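Local coordinates for protein dehydroquinate synthase (Thermus thermophilus, PDB 1UJN) that probably catalyses the conversion of 3-deoxy-D-arabino-heptulosonate 7-phosphate to 3-dehydroquinate, a metal- and NAD-dependent step on the way to chorismate, at residues 162-165 with 166-170; 235-238 with 239-242; 244-247 with 248-251; 255-258 with 259-263. All coordinates share one frame; numbering follows the deposited sequence.

Interaction 1. Residues 162-165 with 166-170; sequences LPLP and TFKEG
The first turn of helix 164-181 opens with a hydrophobic staple, in which Leu162, just before the N-cap residue Pro163, reaches forward to Phe167. Leu162 CG stands anti to the backbone N (chi1 -168°), and its two methyls divide the work. CD2 lies 3.7 Å from Phe167 CA and 4.0 Å from Phe167 CB, at the edge of the phenyl ring, while CD1 meets Thr166 CG2 at 3.7 Å. The branched leucine thus packs against two successive residues of the turn. Proline suits both the N-cap and the position of Pro165, since neither place asks for a backbone N-H, and the carbonyls are still available: Phe167 N bonds to Pro163 O at 2.9 Å, and Glu169 N to Pro165 O at 3.0 Å. On the more exposed side Leu164 slants across the aliphatic part of Lys168, its CG 3.8 Å from Lys168 CE. The lysine is extended beyond CG, which lets it cover the exposed leucine and still carry NZ onward to the carbonyl O of Trp280, whose ring it also meets in a cation-pi contact. On another side of the turn, Glu169 OE2 accepts the amide of Gly248. The turn touches the loop of Thr119 through Leu162, the start of helix 247-264 through Glu169, and Pro194 through Phe167.

Interaction 2. Residues 235-238 with 239-242; sequences HALE and AQTR
Thr241 folds its side chain back over the carbonyls of Leu237 and Glu238 at the end of helix 231-240. Its CB lies 3.5 Å from Leu237 O, the same oxygen that receives the backbone amide Thr241 N at 3.0 Å. From CB the methyl CG2 also runs close to that oxygen, at 3.1 Å. The hydroxyl takes the position between backbone N and carbonyl carbon (chi1 63°), which turns OG1 toward the last turn: it stands 3.1 Å from Leu237 O and equally 3.1 Å from Glu238 O. As an acceptor OG1 takes the amide of Leu245. A short hydroxyl side chain suits this last turn, because it can lie over both carbonyls, in addition to their backbone partners, without a long chain. The termination itself is a Schellman motif: Arg242, with positive phi (60°), is the C-prime residue, its N bonding to Ala239 O at 3.1 Å while the amide of His243 turns back to Glu238 O. Upstream the helix is regular, with Ala239 N on His235 O and Gln240 N on Ala236 O. The small CB of Ala239 sits 3.5 Å from His235 O, and also touches Tyr297.

Interaction 3. Residues 244-247 with 248-251; sequences ALPH and GMAV
Leu245 and Ala250 form the tight half of this contact, at the start of helix 247-264. Leu245 directly precedes the N-cap residue Pro246, and its CD2 comes to 3.7 Å from Ala250 CB, the two making a hydrophobic staple. The other methyl, CD1, rests 3.6 Å from Met249 CB. With CG anti to the backbone N (chi1 178°), the leucine carries its fork forward onto the first turn, and alanine leaves room for it to settle there. This half is buried, and Leu245 is backed by Leu237, Pro284 and Leu286. Pro246 O takes the amide of Ala250 at 3.0 Å and, weakly, that of Met249.

The looser side is that of Pro246 and His247, both partly exposed. Proline fits the N-cap because no helical bond is asked of its nitrogen. Its ring approaches Met249 obliquely, CB to CG at 3.9 Å, while the buried, flexible thioether chain leads off toward Pro283 and Pro284. The His247 ring is nevertheless steadied. Val251 CG2 sits over one face in a CH-pi contact, 4.0 Å from the ring centroid and offset toward the rim, nearest NE2 at 3.7 Å. The backbone repeats the link, Val251 N bonding to His247 O at 2.9 Å. Glu238 OE1 bonds to ND1, which would hold the ring's rotation, as expected of a second-shell residue if the predicted metal site is right. His247 lies beside His231 and Glu173, an arrangement consistent with the predicted zinc site of dehydroquinate synthases.

Interaction 4. Residues 255-258 with 259-263; sequences LLYA and ALLGR
Tyr257 presents one face of its ring to Leu261, one turn further along helix 247-264. Leu261 CG lies over that face 4.0 Å from Tyr257 CE2, and the methyl CD1 comes a little nearer, to 3.8 Å from the same carbon, while CD2 reaches toward CZ. Two torsions set this up: Tyr257 CG is anti to the backbone N (chi1 -170°) and swings the ring toward the next turn, and Leu261 CG is beside its own backbone N (chi1 -65°) and leans back to meet it. Trp337 meets the tyrosine in an edge-to-face pair, Trp311 meets it at about 50°, and the phenol OH bonds to the carbonyl of Leu330, so a buried hydroxyl is satisfied. The guanidinium of Arg263, more exposed, has Leu260 CD2 3.7 Å above the centre of one face. Leu256 CG and Leu260 CD1 touch more loosely, at 4.4 Å. Beneath the side chains the alpha-helical backbone is regular, Gly262 N bonding to Ala258 O at 2.9 Å. Ala258, a small residue that allows close approach, touches Leu229 and Pro314. Leucines fill the other buried sides, Leu256 packing on helix 271-281 and Leu261 on helix 327-342 and Trp311 of strand 311-314.

In the fold
Interactions 1, 2 and 3 converge on the predicted zinc site of Glu173, His231 and His247. Interaction 3 is the hub. Its centre lies about 11 Å from that of interaction 1 and about 9 Å from that of interaction 2, and it touches both. Glu169 OE2 stands 3.0 Å from Gly248 N, tying the starts of two helices together, and Glu238 OE1 stands 3.2 Å from His247 ND1. Interactions 1 and 2 do not touch, their nearest atoms about 7 Å apart. Interaction 4 continues helix 247-264 away from the site, its centre about 17 Å from that of interaction 3, into the hydrophobic helix packing.

Interaction 1. Residues 162-165 with 166-170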
loop_
_atom_site.group_PDB
_atom_site.type_symbol
_atom_site.label_atom_id
_atom_site.label_comp_id
_atom_site.label_asym_id
_atom_site.label_seq_id
_atom_site.Cartn_x
_atom_site.Cartn_y
_atom_site.Cartn_z
ATOM N N LEU A 162 -30.382 0.329 10.645
ATOM C CA LEU A 162 -29.281 -0.006 11.537
ATOM C C LEU A 162 -29.753 -0.391 12.939
ATOM O O LEU A 162 -30.573 0.304 13.535
ATOM C CB LEU A 162 -28.331 1.196 11.619
ATOM C CG LEU A 162 -26.962 1.019 12.274
ATOM C CD1 LEU A 162 -26.144 -0.009 11.493
ATOM C CD2 LEU A 162 -26.244 2.359 12.307
ATOM N N PRO A 163 -29.249 -1.517 13.478
ATOM C CA PRO A 163 -29.647 -1.943 14.823
ATOM C C PRO A 163 -29.353 -0.796 15.788
ATOM O O PRO A 163 -28.319 -0.144 15.673
ATOM C CB PRO A 163 -28.758 -3.154 15.072
ATOM C CG PRO A 163 -28.645 -3.752 13.698
ATOM C CD PRO A 163 -28.395 -2.534 12.838
ATOM N N LEU A 164 -30.255 -0.542 16.730
ATOM C CA LEU A 164 -30.059 0.555 17.669
ATOM C C LEU A 164 -28.719 0.527 18.416
ATOM O O LEU A 164 -28.062 1.562 18.550
ATOM C CB LEU A 164 -31.214 0.602 18.675
ATOM C CG LEU A 164 -31.207 1.762 19.674
ATOM C CD1 LEU A 164 -31.294 3.094 18.941
ATOM C CD2 LEU A 164 -32.384 1.602 20.629
ATOM N N PRO A 165 -28.295 -0.649 18.912
ATOM C CA PRO A 165 -27.018 -0.710 19.634
ATOM C C PRO A 165 -25.839 -0.258 18.774
ATOM O O PRO A 165 -24.940 0.438 19.253
ATOM C CB PRO A 165 -26.917 -2.181 20.030
ATOM C CG PRO A 165 -28.365 -2.575 20.204
ATOM C CD PRO A 165 -29.002 -1.942 18.992
ATOM N N THR A 166 -25.856 -0.660 17.506
ATOM C CA THR A 166 -24.808 -0.303 16.556
ATOM C C THR A 166 -24.907 1.188 16.259
ATOM O O THR A 166 -23.892 1.875 16.125
ATOM C CB THR A 166 -24.964 -1.092 15.245
ATOM O OG1 THR A 166 -24.949 -2.497 15.533
ATOM C CG2 THR A 166 -23.822 -0.772 14.285
ATOM N N PHE A 167 -26.136 1.684 16.150
ATOM C CA PHE A 167 -26.363 3.102 15.895
ATOM C C PHE A 167 -25.731 3.916 17.019
ATOM O O PHE A 167 -25.053 4.911 16.779
ATOM C CB PHE A 167 -27.873 3.384 15.826
ATOM C CG PHE A 167 -28.216 4.846 15.743
ATOM C CD1 PHE A 167 -28.589 5.553 16.880
ATOM C CD2 PHE A 167 -28.159 5.517 14.526
ATOM C CE1 PHE A 167 -28.902 6.907 16.806
ATOM C CE2 PHE A 167 -28.470 6.874 14.440
ATOM C CZ PHE A 167 -28.841 7.570 15.580
ATOM N N LYS A 168 -25.946 3.473 18.250
ATOM C CA LYS A 168 -25.410 4.167 19.417
ATOM C C LYS A 168 -23.897 4.071 19.542
ATOM O O LYS A 168 -23.256 4.993 20.045
ATOM C CB LYS A 168 -26.074 3.640 20.690
ATOM C CG LYS A 168 -27.564 3.930 20.746
ATOM C CD LYS A 168 -28.140 3.624 22.132
ATOM C CE LYS A 168 -29.583 4.100 22.243
ATOM N NZ LYS A 168 -30.158 3.802 23.583
ATOM N N GLU A 169 -23.318 2.960 19.095
ATOM C CA GLU A 169 -21.864 2.806 19.163
ATOM C C GLU A 169 -21.176 3.988 18.502
ATOM O O GLU A 169 -20.187 4.511 19.015
ATOM C CB GLU A 169 -21.412 1.545 18.443
ATOM C CG GLU A 169 -21.521 0.289 19.238
ATOM C CD GLU A 169 -20.804 -0.848 18.545
ATOM O OE1 GLU A 169 -21.485 -1.810 18.132
ATOM O OE2 GLU A 169 -19.563 -0.767 18.401
ATOM N N GLY A 170 -21.698 4.393 17.346
ATOM C CA GLY A 170 -21.125 5.517 16.630
ATOM C C GLY A 170 -21.273 6.827 17.380
ATOM O O GLY A 170 -20.404 7.702 17.304
#

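Interaction 2. Residues 235-238 with 239-242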
loop_
_atom_site.group_PDB
_atom_site.type_symbol
_atom_site.label_atom_id
_atom_site.label_comp_id
_atom_site.label_asym_id
_atom_site.label_seq_id
_atom_site.Cartn_x
_atom_site.Cartn_y
_atom_site.Cartn_z
ATOM N N HIS A 235 -9.127 -0.963 24.458
ATOM C CA HIS A 235 -8.429 -2.005 23.722
ATOM C C HIS A 235 -8.224 -3.239 24.596
ATOM O O HIS A 235 -8.393 -4.371 24.141
ATOM C CB HIS A 235 -7.074 -1.482 23.255
ATOM C CG HIS A 235 -6.261 -2.496 22.518
ATOM N ND1 HIS A 235 -6.541 -2.874 21.224
ATOM C CD2 HIS A 235 -5.184 -3.221 22.899
ATOM C CE1 HIS A 235 -5.670 -3.791 20.838
ATOM N NE2 HIS A 235 -4.836 -4.019 21.836
ATOM N N ALA A 236 -7.862 -3.008 25.856
ATOM C CA ALA A 236 -7.623 -4.092 26.800
ATOM C C ALA A 236 -8.892 -4.898 27.060
ATOM O O ALA A 236 -8.844 -6.124 27.201
ATOM C CB ALA A 236 -7.084 -3.528 28.108
ATOM N N LEU A 237 -10.027 -4.209 27.127
ATOM C CA LEU A 237 -11.308 -4.868 27.372
ATOM C C LEU A 237 -11.721 -5.692 26.158
ATOM O O LEU A 237 -12.215 -6.814 26.293
ATOM C CB LEU A 237 -12.382 -3.823 27.693
ATOM C CG LEU A 237 -12.179 -3.067 29.015
ATOM C CD1 LEU A 237 -13.183 -1.926 29.116
ATOM C CD2 LEU A 237 -12.330 -4.022 30.190
ATOM N N GLU A 238 -11.520 -5.133 24.970
ATOM C CA GLU A 238 -11.862 -5.838 23.746
ATOM C C GLU A 238 -11.043 -7.117 23.643
ATOM O O GLU A 238 -11.552 -8.159 23.234
ATOM C CB GLU A 238 -11.599 -4.949 22.532
ATOM C CG GLU A 238 -12.688 -3.925 22.272
ATOM C CD GLU A 238 -12.403 -3.073 21.051
ATOM O OE1 GLU A 238 -11.549 -2.166 21.141
ATOM O OE2 GLU A 238 -13.026 -3.318 19.997
ATOM N N ALA A 239 -9.775 -7.037 24.034
ATOM C CA ALA A 239 -8.890 -8.195 23.979
ATOM C C ALA A 239 -9.287 -9.265 24.991
ATOM O O ALA A 239 -9.317 -10.458 24.671
ATOM C CB ALA A 239 -7.445 -7.758 24.217
ATOM N N GLN A 240 -9.596 -8.842 26.212
ATOM C CA GLN A 240 -9.979 -9.788 27.252
ATOM C C GLN A 240 -11.289 -10.507 26.947
ATOM O O GLN A 240 -11.470 -11.667 27.325
ATOM C CB GLN A 240 -10.104 -9.088 28.598
ATOM C CG GLN A 240 -10.364 -10.058 29.738
ATOM C CD GLN A 240 -11.191 -9.452 30.845
ATOM O OE1 GLN A 240 -11.593 -8.290 30.764
ATOM N NE2 GLN A 240 -11.445 -10.231 31.894
ATOM N N THR A 241 -12.206 -9.822 26.272
ATOM C CA THR A 241 -13.496 -10.417 25.930
ATOM C C THR A 241 -13.424 -11.193 24.618
ATOM O O THR A 241 -14.448 -11.626 24.085
ATOM C CB THR A 241 -14.590 -9.339 25.786
ATOM O OG1 THR A 241 -14.255 -8.452 24.708
ATOM C CG2 THR A 241 -14.718 -8.542 27.069
ATOM N N ARG A 242 -12.210 -11.374 24.104
ATOM C CA ARG A 242 -12.023 -12.087 22.848
ATOM C C ARG A 242 -12.761 -11.361 21.738
ATOM O O ARG A 242 -13.222 -11.973 20.772
ATOM C CB ARG A 242 -12.532 -13.523 22.966
ATOM C CG ARG A 242 -11.479 -14.511 23.424
ATOM C CD ARG A 242 -10.802 -14.078 24.711
ATOM N NE ARG A 242 -9.546 -14.793 24.913
ATOM C CZ ARG A 242 -8.533 -14.785 24.050
ATOM N NH1 ARG A 242 -8.623 -14.095 22.919
ATOM N NH2 ARG A 242 -7.426 -15.469 24.313
#

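Interaction 3. Residues 244-247 with 248-251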
loop_
_atom_site.group_PDB
_atom_site.type_symbol
_atom_site.label_atom_id
_atom_site.label_comp_id
_atom_site.label_asym_id
_atom_site.label_seq_id
_atom_site.Cartn_x
_atom_site.Cartn_y
_atom_site.Cartn_z
ATOM N N ALA A 244 -15.647 -9.912 21.883
ATOM C CA ALA A 244 -17.095 -10.049 21.916
ATOM C C ALA A 244 -17.669 -8.661 22.206
ATOM O O ALA A 244 -18.741 -8.306 21.720
ATOM C CB ALA A 244 -17.509 -11.034 23.008
ATOM N N LEU A 245 -16.948 -7.876 23.004
ATOM C CA LEU A 245 -17.387 -6.522 23.353
ATOM C C LEU A 245 -17.186 -5.577 22.165
ATOM O O LEU A 245 -16.059 -5.334 21.746
ATOM C CB LEU A 245 -16.595 -6.011 24.566
ATOM C CG LEU A 245 -16.901 -4.582 25.030
ATOM C CD1 LEU A 245 -18.308 -4.505 25.607
ATOM C CD2 LEU A 245 -15.873 -4.149 26.054
ATOM N N PRO A 246 -18.282 -5.032 21.605
ATOM C CA PRO A 246 -18.189 -4.115 20.460
ATOM C C PRO A 246 -17.264 -2.927 20.744
ATOM O O PRO A 246 -17.225 -2.413 21.861
ATOM C CB PRO A 246 -19.639 -3.674 20.246
ATOM C CG PRO A 246 -20.435 -4.846 20.753
ATOM C CD PRO A 246 -19.686 -5.219 22.013
ATOM N N HIS A 247 -16.534 -2.486 19.724
ATOM C CA HIS A 247 -15.598 -1.377 19.870
ATOM C C HIS A 247 -16.166 -0.141 20.560
ATOM O O HIS A 247 -15.551 0.393 21.488
ATOM C CB HIS A 247 -15.054 -0.965 18.504
ATOM C CG HIS A 247 -14.033 0.126 18.572
ATOM N ND1 HIS A 247 -12.769 -0.069 19.088
ATOM C CD2 HIS A 247 -14.093 1.429 18.210
ATOM C CE1 HIS A 247 -12.095 1.067 19.042
ATOM N NE2 HIS A 247 -12.877 1.992 18.514
ATOM N N GLY A 248 -17.326 0.319 20.102
ATOM C CA GLY A 248 -17.939 1.501 20.689
ATOM C C GLY A 248 -18.259 1.346 22.163
ATOM O O GLY A 248 -18.163 2.302 22.941
ATOM N N MET A 249 -18.647 0.137 22.557
ATOM C CA MET A 249 -18.975 -0.117 23.949
ATOM C C MET A 249 -17.699 -0.058 24.774
ATOM O O MET A 249 -17.682 0.504 25.871
ATOM C CB MET A 249 -19.647 -1.483 24.091
ATOM C CG MET A 249 -20.949 -1.605 23.309
ATOM S SD MET A 249 -22.167 -0.350 23.772
ATOM C CE MET A 249 -23.642 -0.940 22.891
ATOM N N ALA A 250 -16.626 -0.626 24.231
ATOM C CA ALA A 250 -15.339 -0.632 24.910
ATOM C C ALA A 250 -14.854 0.800 25.111
ATOM O O ALA A 250 -14.302 1.139 26.159
ATOM C CB ALA A 250 -14.324 -1.418 24.097
ATOM N N VAL A 251 -15.056 1.637 24.098
ATOM C CA VAL A 251 -14.648 3.031 24.192
ATOM C C VAL A 251 -15.410 3.727 25.313
ATOM O O VAL A 251 -14.823 4.479 26.093
ATOM C CB VAL A 251 -14.902 3.782 22.872
ATOM C CG1 VAL A 251 -14.669 5.282 23.071
ATOM C CG2 VAL A 251 -13.969 3.246 21.789
#

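Interaction 4. Residues 255-258 with 259-263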
loop_
_atom_site.group_PDB
_atom_site.type_symbol
_atom_site.label_atom_id
_atom_site.label_comp_id
_atom_site.label_asym_id
_atom_site.label_seq_id
_atom_site.Cartn_x
_atom_site.Cartn_y
_atom_site.Cartn_z
ATOM N N LEU A 255 -13.860 5.623 28.436
ATOM C CA LEU A 255 -14.113 7.036 28.714
ATOM C C LEU A 255 -14.376 7.258 30.196
ATOM O O LEU A 255 -13.977 8.280 30.764
ATOM C CB LEU A 255 -15.302 7.535 27.895
ATOM C CG LEU A 255 -15.051 7.595 26.387
ATOM C CD1 LEU A 255 -16.301 8.087 25.675
ATOM C CD2 LEU A 255 -13.885 8.525 26.107
ATOM N N LEU A 256 -15.058 6.304 30.824
ATOM C CA LEU A 256 -15.335 6.414 32.251
ATOM C C LEU A 256 -14.007 6.345 33.005
ATOM O O LEU A 256 -13.770 7.107 33.947
ATOM C CB LEU A 256 -16.252 5.281 32.712
ATOM C CG LEU A 256 -16.554 5.253 34.214
ATOM C CD1 LEU A 256 -17.256 6.539 34.616
ATOM C CD2 LEU A 256 -17.419 4.052 34.543
ATOM N N TYR A 257 -13.131 5.441 32.577
ATOM C CA TYR A 257 -11.834 5.287 33.224
ATOM C C TYR A 257 -11.015 6.561 33.061
ATOM O O TYR A 257 -10.401 7.041 34.016
ATOM C CB TYR A 257 -11.074 4.106 32.620
ATOM C CG TYR A 257 -9.832 3.724 33.395
ATOM C CD1 TYR A 257 -9.925 3.163 34.669
ATOM C CD2 TYR A 257 -8.566 3.921 32.854
ATOM C CE1 TYR A 257 -8.777 2.802 35.387
ATOM C CE2 TYR A 257 -7.411 3.568 33.563
ATOM C CZ TYR A 257 -7.527 3.010 34.825
ATOM O OH TYR A 257 -6.390 2.666 35.527
ATOM N N ALA A 258 -11.014 7.112 31.850
ATOM C CA ALA A 258 -10.276 8.341 31.563
ATOM C C ALA A 258 -10.780 9.468 32.454
ATOM O O ALA A 258 -9.988 10.249 32.997
ATOM C CB ALA A 258 -10.444 8.723 30.096
ATOM N N ALA A 259 -12.099 9.548 32.606
ATOM C CA ALA A 259 -12.705 10.567 33.448
ATOM C C ALA A 259 -12.222 10.423 34.891
ATOM O O ALA A 259 -11.973 11.421 35.569
ATOM C CB ALA A 259 -14.225 10.461 33.386
ATOM N N LEU A 260 -12.084 9.185 35.362
ATOM C CA LEU A 260 -11.623 8.955 36.730
ATOM C C LEU A 260 -10.150 9.338 36.887
ATOM O O LEU A 260 -9.738 9.837 37.937
ATOM C CB LEU A 260 -11.857 7.493 37.132
ATOM C CG LEU A 260 -13.351 7.168 37.265
ATOM C CD1 LEU A 260 -13.560 5.663 37.348
ATOM C CD2 LEU A 260 -13.921 7.876 38.504
ATOM N N LEU A 261 -9.358 9.110 35.847
ATOM C CA LEU A 261 -7.947 9.484 35.887
ATOM C C LEU A 261 -7.859 11.007 35.965
ATOM O O LEU A 261 -7.047 11.565 36.711
ATOM C CB LEU A 261 -7.226 8.999 34.630
ATOM C CG LEU A 261 -7.133 7.487 34.428
ATOM C CD1 LEU A 261 -6.519 7.187 33.076
ATOM C CD2 LEU A 261 -6.306 6.874 35.549
ATOM N N GLY A 262 -8.704 11.677 35.187
ATOM C CA GLY A 262 -8.710 13.128 35.181
ATOM C C GLY A 262 -9.088 13.690 36.538
ATOM O O GLY A 262 -8.497 14.664 37.005
ATOM N N ARG A 263 -10.073 13.072 37.178
ATOM C CA ARG A 263 -10.525 13.529 38.487
ATOM C C ARG A 263 -9.404 13.412 39.514
ATOM O O ARG A 263 -9.172 14.332 40.302
ATOM C CB ARG A 263 -11.728 12.707 38.947
ATOM C CG ARG A 263 -12.417 13.257 40.185
ATOM C CD ARG A 263 -13.500 12.309 40.676
ATOM N NE ARG A 263 -12.940 11.055 41.177
ATOM C CZ ARG A 263 -13.667 10.025 41.607
ATOM N NH1 ARG A 263 -14.994 10.091 41.598
ATOM N NH2 ARG A 263 -13.065 8.928 42.046
#